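Long-range contact in endo-1,4-beta-xylanase (PDB 1H12), which hydrolyses internal beta-1,4 linkages of xylan as a cold-adapted family 8 glycoside hydrolase: residues Q187-S192 with P201-P206. Residues are numbered along the deposited sequence; the frame is centred on the assembly and turned at random.
Sequences QIIRFS and PSYHIP
Ile189 projects from the short strand 188-189 onto Tyr203 and His204, in the inter-helix loop that leads to helix 206-215 of the (alpha/alpha)6 barrel of this family 8 glycoside hydrolase. The tight part centres on Ile189 CG2, which rests over one face of the His204 imidazole in a CH-pi contact, 4.0 Å from the ring centroid and 27° off the normal. The same methyl meets Tyr203 CB at 3.7 Å. Ile188 instead brings its CG2 to the imidazole edge, in the ring plane, 3.7 Å from His204 CE1. His204 ND1 is hydrogen-bonded with Ser232 OG and His204 NE2 with Thr199 OG1, which fixes the rotation of this ring. Thr199 also bonds to Ile189 O, tying ring and strand together.

Toward Phe191 the packing is looser and hydrated. With CG anti to the carbonyl carbon (chi1 -63°), the Tyr203 ring runs alongside the 190-191 backbone, and Arg190 O lies at its edge, 3.7 Å from Tyr203 CD2, buried without a hydrogen-bond partner. The Phe191 ring comes obliquely, CD1 reaching Tyr203 CE2 at 4.2 Å. A water donates to Phe191 O at 2.9 Å and to Tyr203 OH at 2.7 Å, bridging the two segments. An alanine in place of Tyr203 would probably open a gap beside Phe191 and the 190-191 backbone and leave this water without one acceptor. The water oxygen lies 3.3 Å above the plane of the Phe191 ring, offset toward its rim.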
loop_
_atom_site.group_PDB
_atom_site.type_symbol
_atom_site.label_atom_id
_atom_site.label_comp_id
_atom_site.label_asym_id
_atom_site.label_seq_id
_atom_site.Cartn_x
_atom_site.Cartn_y
_atom_site.Cartn_z
ATOM N N GLN A 187 -18.625 -2.081 -6.971
ATOM C CA GLN A 187 -17.834 -2.910 -6.068
ATOM C C GLN A 187 -16.357 -3.006 -6.463
ATOM O O GLN A 187 -15.699 -3.886 -5.983
ATOM C CB GLN A 187 -18.475 -4.270 -5.867
ATOM C CG GLN A 187 -19.823 -4.185 -5.129
ATOM C CD GLN A 187 -20.516 -5.487 -4.966
ATOM O OE1 GLN A 187 -20.585 -6.234 -5.948
ATOM N NE2 GLN A 187 -20.838 -5.887 -3.765
ATOM N N ILE A 188 -15.885 -2.060 -7.259
ATOM C CA ILE A 188 -14.478 -1.923 -7.594
ATOM C C ILE A 188 -14.012 -0.544 -7.128
ATOM O O ILE A 188 -14.616 0.495 -7.435
ATOM C CB ILE A 188 -14.230 -2.079 -9.090
ATOM C CG1 ILE A 188 -14.542 -3.560 -9.491
ATOM C CG2 ILE A 188 -12.791 -1.773 -9.427
ATOM C CD1 ILE A 188 -14.501 -3.817 -10.893
ATOM N N ILE A 189 -12.886 -0.528 -6.409
ATOM C CA ILE A 189 -12.342 0.734 -5.907
ATOM C C ILE A 189 -12.082 1.709 -7.030
ATOM O O ILE A 189 -11.502 1.381 -8.064
ATOM C CB ILE A 189 -11.095 0.440 -5.041
ATOM C CG1 ILE A 189 -10.674 1.647 -4.219
ATOM C CG2 ILE A 189 -9.950 -0.118 -5.851
ATOM C CD1 ILE A 189 -11.558 1.981 -3.051
ATOM N N ARG A 190 -12.509 2.948 -6.819
ATOM C CA ARG A 190 -12.301 4.004 -7.779
ATOM C C ARG A 190 -10.873 4.573 -7.682
ATOM O O ARG A 190 -10.287 4.679 -6.630
ATOM C CB ARG A 190 -13.275 5.148 -7.488
ATOM C CG ARG A 190 -14.700 4.859 -7.908
ATOM C CD ARG A 190 -15.625 5.994 -7.513
ATOM N NE ARG A 190 -16.962 5.902 -8.082
ATOM C CZ ARG A 190 -17.293 6.241 -9.306
ATOM N NH1 ARG A 190 -16.422 6.780 -10.131
ATOM N NH2 ARG A 190 -18.520 6.030 -9.751
ATOM N N PHE A 191 -10.393 5.020 -8.863
ATOM C CA PHE A 191 -9.331 5.996 -8.871
ATOM C C PHE A 191 -9.819 7.373 -8.477
ATOM O O PHE A 191 -9.124 8.102 -7.764
ATOM C CB PHE A 191 -8.658 6.034 -10.252
ATOM C CG PHE A 191 -7.517 7.021 -10.296
ATOM C CD1 PHE A 191 -6.331 6.752 -9.689
ATOM C CD2 PHE A 191 -7.666 8.224 -10.976
ATOM C CE1 PHE A 191 -5.294 7.646 -9.755
ATOM C CE2 PHE A 191 -6.648 9.133 -11.001
ATOM C CZ PHE A 191 -5.461 8.828 -10.423
ATOM N N SER A 192 -11.013 7.749 -8.935
ATOM C CA SER A 192 -11.566 9.067 -8.677
ATOM C C SER A 192 -13.080 9.019 -8.552
ATOM O O SER A 192 -13.732 8.372 -9.362
ATOM C CB SER A 192 -11.231 10.005 -9.826
ATOM O OG SER A 192 -11.888 11.279 -9.703
ATOM N N PRO A 201 -4.819 -0.486 -10.378
ATOM C CA PRO A 201 -4.507 -1.826 -9.864
ATOM C C PRO A 201 -3.889 -1.835 -8.503
ATOM O O PRO A 201 -4.187 -2.727 -7.714
ATOM C CB PRO A 201 -3.666 -2.437 -10.992
ATOM C CG PRO A 201 -4.269 -1.823 -12.243
ATOM C CD PRO A 201 -4.538 -0.373 -11.834
ATOM N N SER A 202 -3.004 -0.904 -8.221
ATOM C CA SER A 202 -2.318 -0.869 -6.917
ATOM C C SER A 202 -3.248 -0.677 -5.726
ATOM O O SER A 202 -2.844 -0.917 -4.602
ATOM C CB SER A 202 -1.257 0.241 -6.885
ATOM O OG SER A 202 -1.821 1.511 -6.676
ATOM N N TYR A 203 -4.479 -0.239 -5.968
ATOM C CA TYR A 203 -5.435 -0.054 -4.907
ATOM C C TYR A 203 -6.136 -1.344 -4.496
ATOM O O TYR A 203 -6.872 -1.390 -3.514
ATOM C CB TYR A 203 -6.496 0.958 -5.289
ATOM C CG TYR A 203 -6.041 2.378 -5.549
ATOM C CD1 TYR A 203 -4.692 2.777 -5.469
ATOM C CD2 TYR A 203 -6.971 3.356 -5.864
ATOM C CE1 TYR A 203 -4.334 4.086 -5.695
ATOM C CE2 TYR A 203 -6.609 4.661 -6.106
ATOM C CZ TYR A 203 -5.286 5.042 -6.006
ATOM O OH TYR A 203 -4.937 6.369 -6.201
ATOM N N HIS A 204 -5.954 -2.414 -5.284
ATOM C CA HIS A 204 -6.638 -3.707 -5.069
ATOM C C HIS A 204 -5.853 -4.566 -4.093
ATOM O O HIS A 204 -4.789 -5.097 -4.426
ATOM C CB HIS A 204 -6.789 -4.400 -6.398
ATOM C CG HIS A 204 -7.860 -3.795 -7.230
ATOM N ND1 HIS A 204 -9.099 -4.368 -7.282
ATOM C CD2 HIS A 204 -7.910 -2.637 -7.935
ATOM C CE1 HIS A 204 -9.861 -3.581 -8.020
ATOM N NE2 HIS A 204 -9.171 -2.512 -8.436
ATOM N N ILE A 205 -6.434 -4.747 -2.889
ATOM C CA ILE A 205 -5.817 -5.588 -1.860
ATOM C C ILE A 205 -6.897 -6.551 -1.432
ATOM O O ILE A 205 -7.619 -6.306 -0.451
ATOM C CB ILE A 205 -5.233 -4.779 -0.720
ATOM C CG1 ILE A 205 -4.389 -3.621 -1.271
ATOM C CG2 ILE A 205 -4.437 -5.693 0.187
ATOM C CD1 ILE A 205 -3.979 -2.660 -0.306
ATOM N N PRO A 206 -7.078 -7.671 -2.139
ATOM C CA PRO A 206 -8.294 -8.459 -1.938
ATOM C C PRO A 206 -8.475 -8.955 -0.498
ATOM O O PRO A 206 -9.575 -8.910 0.032
ATOM C CB PRO A 206 -8.174 -9.585 -2.959
ATOM C CG PRO A 206 -7.373 -8.958 -4.070
ATOM C CD PRO A 206 -6.346 -8.082 -3.362
HETATM O O HOH W 1 -6.482 8.521 -6.745
#